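Local coordinates for protein EvdO2 (PDB 4XAC) that is probably a 2-oxoglutarate-dependent dioxygenase of the phytanoyl-CoA dioxygenase type that binds 2-oxoglutarate, here beside a nickel ion, at residues A24-V29 and A206-F211; S96-F101 and R142-W147. All coordinates share one frame; numbering follows the deposited sequence.

Contact 1. Residues A24-V29 and A206-F211; sequences AILPQV and AVVHDF. With AKG (2-oxoglutaric acid), chain D.
Ala24 and Val208 exchange two backbone hydrogen bonds, Ala24 N to Val208 O and Val208 N to Ala24 O, both 2.9 Å. Leu26 and Ala206 form a second such pair. Here Leu26 N to Ala206 O is the straighter bond, 2.8 Å with 170° at the hydrogen. Between them lies the non-hydrogen-bonded pair Ile25 and Val207. Its side chains run side by side on the other face of the sheet, with Ile25 CG1 4.0 Å from Val207 CG1.

The Leu26 side chain can be followed outward. Leu26 CB lies 3.7 Å from Ala206 O. CG stands anti to the carbonyl carbon (chi1 -48°), which leads it toward Val208. Leu26 CG sits 4.0 Å from Val208 CG2, and the branch Leu26 CD1 closes to 3.6 Å on Val208 CG2.

The two strands are antiparallel, and strand 23-26 pairs with strand 206-210 in the large sheet of the cupin-type double-stranded beta-helix. Leu26 and Val208 face helix 89-102, touching Ile97 and Phe101 respectively. Beyond the strand end, Val29 CG1 turns back onto Ala206 CB at 3.7 Å.

Further along, His209 points to the opposite face from Val208. His209 NE2 makes a long, bent hydrogen bond to 2-oxoglutarate O2, 3.3 Å, and is also hydrogen-bonded to Asp131 OD2. The carboxylate carbon C1 lies at the ring edge and in its plane. Tyr162 OH hydrogen-bonds the other ring nitrogen, His209 ND1.

Contact 2. Residues S96-F101 and R142-W147; sequences SIASAF and RGLSIW. With AKG (2-oxoglutaric acid), chain D.
Helix 96-101 runs roughly antiparallel to strand 143-147, at 142°, with their axes 9.3 Å apart at closest approach. This is helix-on-sheet packing, helix 89-102 covering the outer face of the cupin-fold sheet. The contact is apolar.

Leu144 has the largest share and spreads its two methyls over two helix residues. Leu144 CD1 rests 4.0 Å from Ala98 CB, and Leu144 CD2 reaches Phe101 CB at 3.7 Å. CD2 also lies at the edge of the Phe101 ring, near its plane. One face of that ring is taken by Ile97 CG2, 4.1 Å above its centre, and the ring also stacks with Phe18 of helix 12-21. Ile97 therefore serves two neighbours, since Ile97 CG2 also meets Ile146 CD1 more loosely, at 4.3 Å.

Alternate residues of the strand turn to the other face. Ser145 touches Asp131 and His209 there. Trp147 is on that face too, and with CG anti to N (chi1 -170°) its indole extends to the ligand. Trp147 NE1 donates in the ring plane to O3 of the distal carboxylate of 2-oxoglutarate, at 2.9 Å and 155°.

How the contacts relate
Both contacts are buried, and they share one sheet. Strands 206-210 and 139-149 are neighbours in it, joined by probable backbone hydrogen bonds from Trp147 N to Val207 O and from Ser145 N to His209 O. Contact 1 is strand against strand, so its chemistry is mainly backbone pairing with some apolar packing. Contact 2 is helix against strand and relies on methyls and a ring. Along the chain it is nested within the loop that contact 1 closes. Val208 also touches Phe101 and Leu144, which joins the two apolar patches. On the other face, His209 and Trp147 each reach one carboxylate of the same 2-oxoglutarate.

Contact 1. Residues A24-V29 and A206-F211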
loop_
_atom_site.group_PDB
_atom_site.type_symbol
_atom_site.label_atom_id
_atom_site.label_comp_id
_atom_site.label_asym_id
_atom_site.label_seq_id
_atom_site.Cartn_x
_atom_site.Cartn_y
_atom_site.Cartn_z
ATOM N N ALA A 24 11.734 -2.791 1.076
ATOM C CA ALA A 24 12.313 -4.083 0.706
ATOM C C ALA A 24 11.388 -4.838 -0.222
ATOM O O ALA A 24 10.171 -4.733 -0.115
ATOM C CB ALA A 24 12.596 -4.913 1.944
ATOM N N ILE A 25 11.971 -5.609 -1.129
ATOM C CA ILE A 25 11.198 -6.487 -2.002
ATOM C C ILE A 25 11.212 -7.922 -1.467
ATOM O O ILE A 25 12.271 -8.457 -1.149
ATOM C CB ILE A 25 11.771 -6.496 -3.430
ATOM C CG1 ILE A 25 11.649 -5.119 -4.072
ATOM C CG2 ILE A 25 11.088 -7.551 -4.272
ATOM C CD1 ILE A 25 12.371 -5.023 -5.394
ATOM N N LEU A 26 10.040 -8.532 -1.373
ATOM C CA LEU A 26 9.909 -9.939 -0.999
ATOM C C LEU A 26 9.316 -10.694 -2.183
ATOM O O LEU A 26 8.126 -10.560 -2.433
ATOM C CB LEU A 26 8.990 -10.088 0.211
ATOM C CG LEU A 26 9.271 -9.145 1.375
ATOM C CD1 LEU A 26 8.228 -9.356 2.475
ATOM C CD2 LEU A 26 10.664 -9.369 1.889
ATOM N N PRO A 27 10.130 -11.467 -2.917
ATOM C CA PRO A 27 9.639 -12.066 -4.170
ATOM C C PRO A 27 8.407 -12.963 -4.027
ATOM O O PRO A 27 7.603 -13.019 -4.962
ATOM C CB PRO A 27 10.844 -12.881 -4.660
ATOM C CG PRO A 27 12.023 -12.155 -4.106
ATOM C CD PRO A 27 11.575 -11.714 -2.728
ATOM N N GLN A 28 8.262 -13.661 -2.905
ATOM C CA GLN A 28 7.097 -14.528 -2.723
ATOM C C GLN A 28 6.653 -14.589 -1.253
ATOM O O GLN A 28 7.097 -15.444 -0.496
ATOM C CB GLN A 28 7.400 -15.930 -3.245
ATOM C CG GLN A 28 6.203 -16.887 -3.202
ATOM C CD GLN A 28 5.795 -17.354 -4.572
ATOM O OE1 GLN A 28 6.637 -17.780 -5.359
ATOM N NE2 GLN A 28 4.493 -17.282 -4.872
ATOM N N VAL A 29 5.776 -13.677 -0.858
ATOM C CA VAL A 29 5.260 -13.637 0.522
ATOM C C VAL A 29 3.966 -14.456 0.661
ATOM O O VAL A 29 3.600 -14.872 1.766
ATOM C CB VAL A 29 5.003 -12.177 0.996
ATOM C CG1 VAL A 29 3.653 -11.673 0.533
ATOM C CG2 VAL A 29 5.062 -12.086 2.520
ATOM N N ALA A 206 5.692 -9.105 -2.719
ATOM C CA ALA A 206 5.285 -7.930 -1.971
ATOM C C ALA A 206 6.426 -6.961 -1.860
ATOM O O ALA A 206 7.609 -7.342 -1.930
ATOM C CB ALA A 206 4.785 -8.318 -0.562
ATOM N N VAL A 207 6.068 -5.699 -1.660
ATOM C CA VAL A 207 7.037 -4.710 -1.230
ATOM C C VAL A 207 6.618 -4.241 0.163
ATOM O O VAL A 207 5.424 -4.246 0.511
ATOM C CB VAL A 207 7.152 -3.525 -2.224
ATOM C CG1 VAL A 207 7.909 -3.951 -3.476
ATOM C CG2 VAL A 207 5.770 -2.991 -2.594
ATOM N N VAL A 208 7.615 -3.871 0.955
ATOM C CA VAL A 208 7.430 -3.421 2.330
ATOM C C VAL A 208 8.016 -2.025 2.423
ATOM O O VAL A 208 9.158 -1.830 2.029
ATOM C CB VAL A 208 8.166 -4.340 3.342
ATOM C CG1 VAL A 208 7.849 -3.920 4.805
ATOM C CG2 VAL A 208 7.821 -5.805 3.100
ATOM N N HIS A 209 7.275 -1.051 2.941
ATOM C CA HIS A 209 7.896 0.264 3.119
ATOM C C HIS A 209 7.515 0.951 4.422
ATOM O O HIS A 209 6.388 0.827 4.916
ATOM C CB HIS A 209 7.581 1.215 1.931
ATOM C CG HIS A 209 6.126 1.451 1.671
ATOM N ND1 HIS A 209 5.409 0.726 0.740
ATOM C CD2 HIS A 209 5.259 2.369 2.179
ATOM C CE1 HIS A 209 4.161 1.155 0.712
ATOM N NE2 HIS A 209 4.043 2.155 1.570
ATOM N N ASP A 210 8.498 1.674 4.958
ATOM C CA ASP A 210 8.332 2.496 6.148
ATOM C C ASP A 210 7.273 3.579 5.940
ATOM O O ASP A 210 7.055 4.028 4.819
ATOM C CB ASP A 210 9.670 3.134 6.517
ATOM C CG ASP A 210 9.619 3.885 7.847
ATOM O OD1 ASP A 210 9.389 5.108 7.844
ATOM O OD2 ASP A 210 9.793 3.238 8.895
ATOM N N PHE A 211 6.620 3.994 7.025
ATOM C CA PHE A 211 5.647 5.084 6.984
ATOM C C PHE A 211 6.210 6.360 6.360
ATOM O O PHE A 211 5.449 7.190 5.893
ATOM C CB PHE A 211 5.157 5.431 8.396
ATOM C CG PHE A 211 4.085 4.531 8.927
ATOM C CD1 PHE A 211 3.528 3.538 8.151
ATOM C CD2 PHE A 211 3.641 4.686 10.235
ATOM C CE1 PHE A 211 2.530 2.720 8.662
ATOM C CE2 PHE A 211 2.641 3.879 10.751
ATOM C CZ PHE A 211 2.085 2.894 9.962
HETATM C C1 AKG D . 0.595 2.297 -0.099
HETATM O O1 AKG D . 0.475 1.043 0.003
HETATM O O2 AKG D . 0.950 3.006 0.875
HETATM C C2 AKG D . 0.278 2.967 -1.392
HETATM O O5 AKG D . 0.296 4.193 -1.465
HETATM C C3 AKG D . -0.092 2.136 -2.573
HETATM C C4 AKG D . -0.399 2.835 -3.858
HETATM C C5 AKG D . -0.938 2.010 -4.985
HETATM O O3 AKG D . -1.118 0.773 -4.830
HETATM O O4 AKG D . -1.212 2.542 -6.095
#

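Contact 2. Residues S96-F101 and R142-W147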
loop_
_atom_site.group_PDB
_atom_site.type_symbol
_atom_site.label_atom_id
_atom_site.label_comp_id
_atom_site.label_asym_id
_atom_site.label_seq_id
_atom_site.Cartn_x
_atom_site.Cartn_y
_atom_site.Cartn_z
ATOM N N SER A 96 4.855 -11.463 11.330
ATOM C CA SER A 96 6.184 -11.861 11.775
ATOM C C SER A 96 7.268 -11.060 11.047
ATOM O O SER A 96 8.286 -10.686 11.631
ATOM C CB SER A 96 6.387 -13.359 11.569
ATOM O OG SER A 96 7.548 -13.789 12.247
ATOM N N ILE A 97 7.045 -10.802 9.769
ATOM C CA ILE A 97 7.951 -9.960 8.993
ATOM C C ILE A 97 8.000 -8.532 9.553
ATOM O O ILE A 97 9.085 -7.960 9.736
ATOM C CB ILE A 97 7.527 -9.923 7.503
ATOM C CG1 ILE A 97 7.727 -11.296 6.858
ATOM C CG2 ILE A 97 8.299 -8.859 6.761
ATOM C CD1 ILE A 97 7.130 -11.417 5.456
ATOM N N ALA A 98 6.828 -7.966 9.830
ATOM C CA ALA A 98 6.730 -6.627 10.420
ATOM C C ALA A 98 7.497 -6.568 11.729
ATOM O O ALA A 98 8.236 -5.618 11.997
ATOM C CB ALA A 98 5.285 -6.250 10.647
ATOM N N SER A 99 7.332 -7.608 12.532
ATOM C CA SER A 99 8.021 -7.699 13.820
ATOM C C SER A 99 9.539 -7.689 13.654
ATOM O O SER A 99 10.239 -6.945 14.339
ATOM C CB SER A 99 7.583 -8.961 14.563
ATOM O OG SER A 99 8.368 -9.139 15.725
ATOM N N ALA A 100 10.040 -8.517 12.741
ATOM C CA ALA A 100 11.466 -8.568 12.434
ATOM C C ALA A 100 12.003 -7.225 11.928
ATOM O O ALA A 100 13.063 -6.765 12.351
ATOM C CB ALA A 100 11.738 -9.660 11.404
ATOM N N PHE A 101 11.265 -6.591 11.028
ATOM C CA PHE A 101 11.725 -5.334 10.423
ATOM C C PHE A 101 11.611 -4.139 11.367
ATOM O O PHE A 101 12.350 -3.165 11.234
ATOM C CB PHE A 101 10.942 -5.013 9.155
ATOM C CG PHE A 101 11.374 -5.804 7.941
ATOM C CD1 PHE A 101 12.190 -6.920 8.057
ATOM C CD2 PHE A 101 10.942 -5.426 6.680
ATOM C CE1 PHE A 101 12.567 -7.640 6.923
ATOM C CE2 PHE A 101 11.310 -6.140 5.552
ATOM C CZ PHE A 101 12.125 -7.243 5.670
ATOM N N ARG A 142 5.793 4.235 14.939
ATOM C CA ARG A 142 6.664 3.485 14.036
ATOM C C ARG A 142 5.822 2.474 13.299
ATOM O O ARG A 142 4.973 1.817 13.900
ATOM C CB ARG A 142 7.766 2.757 14.797
ATOM C CG ARG A 142 8.766 3.659 15.478
ATOM C CD ARG A 142 9.839 2.818 16.133
ATOM N NE ARG A 142 10.493 1.930 15.172
ATOM C CZ ARG A 142 10.790 0.654 15.408
ATOM N NH1 ARG A 142 10.489 0.105 16.580
ATOM N NH2 ARG A 142 11.391 -0.069 14.474
ATOM N N GLY A 143 6.053 2.314 12.006
ATOM C CA GLY A 143 5.233 1.376 11.275
ATOM C C GLY A 143 5.662 1.182 9.853
ATOM O O GLY A 143 6.555 1.869 9.344
ATOM N N LEU A 144 5.005 0.229 9.209
ATOM C CA LEU A 144 5.292 -0.067 7.828
ATOM C C LEU A 144 4.056 -0.637 7.155
ATOM O O LEU A 144 3.056 -0.964 7.809
ATOM C CB LEU A 144 6.493 -1.041 7.737
ATOM C CG LEU A 144 6.458 -2.370 8.507
ATOM C CD1 LEU A 144 5.460 -3.356 7.887
ATOM C CD2 LEU A 144 7.843 -3.012 8.548
ATOM N N SER A 145 4.129 -0.747 5.836
ATOM C CA SER A 145 3.068 -1.339 5.043
ATOM C C SER A 145 3.634 -2.499 4.244
ATOM O O SER A 145 4.722 -2.380 3.711
ATOM C CB SER A 145 2.455 -0.302 4.101
ATOM O OG SER A 145 1.855 0.734 4.862
ATOM N N ILE A 146 2.898 -3.607 4.166
ATOM C CA ILE A 146 3.284 -4.740 3.307
ATOM C C ILE A 146 2.274 -4.874 2.172
ATOM O O ILE A 146 1.122 -5.258 2.378
ATOM C CB ILE A 146 3.382 -6.076 4.091
ATOM C CG1 ILE A 146 4.471 -5.971 5.153
ATOM C CG2 ILE A 146 3.737 -7.238 3.136
ATOM C CD1 ILE A 146 4.445 -7.102 6.237
ATOM N N TRP A 147 2.733 -4.512 0.980
ATOM C CA TRP A 147 1.911 -4.426 -0.220
ATOM C C TRP A 147 2.067 -5.723 -1.001
ATOM O O TRP A 147 3.061 -5.901 -1.689
ATOM C CB TRP A 147 2.378 -3.203 -1.035
ATOM C CG TRP A 147 1.593 -2.679 -2.232
ATOM C CD1 TRP A 147 0.683 -1.634 -2.236
ATOM C CD2 TRP A 147 1.773 -3.050 -3.612
ATOM N NE1 TRP A 147 0.248 -1.393 -3.527
ATOM C CE2 TRP A 147 0.903 -2.237 -4.384
ATOM C CE3 TRP A 147 2.564 -4.002 -4.268
ATOM C CZ2 TRP A 147 0.807 -2.354 -5.774
ATOM C CZ3 TRP A 147 2.461 -4.111 -5.662
ATOM C CH2 TRP A 147 1.589 -3.299 -6.389
HETATM C C1 AKG D . 0.595 2.297 -0.099
HETATM O O1 AKG D . 0.475 1.043 0.003
HETATM O O2 AKG D . 0.950 3.006 0.875
HETATM C C2 AKG D . 0.278 2.967 -1.392
HETATM O O5 AKG D . 0.296 4.193 -1.465
HETATM C C3 AKG D . -0.092 2.136 -2.573
HETATM C C4 AKG D . -0.399 2.835 -3.858
HETATM C C5 AKG D . -0.938 2.010 -4.985
HETATM O O3 AKG D . -1.118 0.773 -4.830
HETATM O O4 AKG D . -1.212 2.542 -6.095
#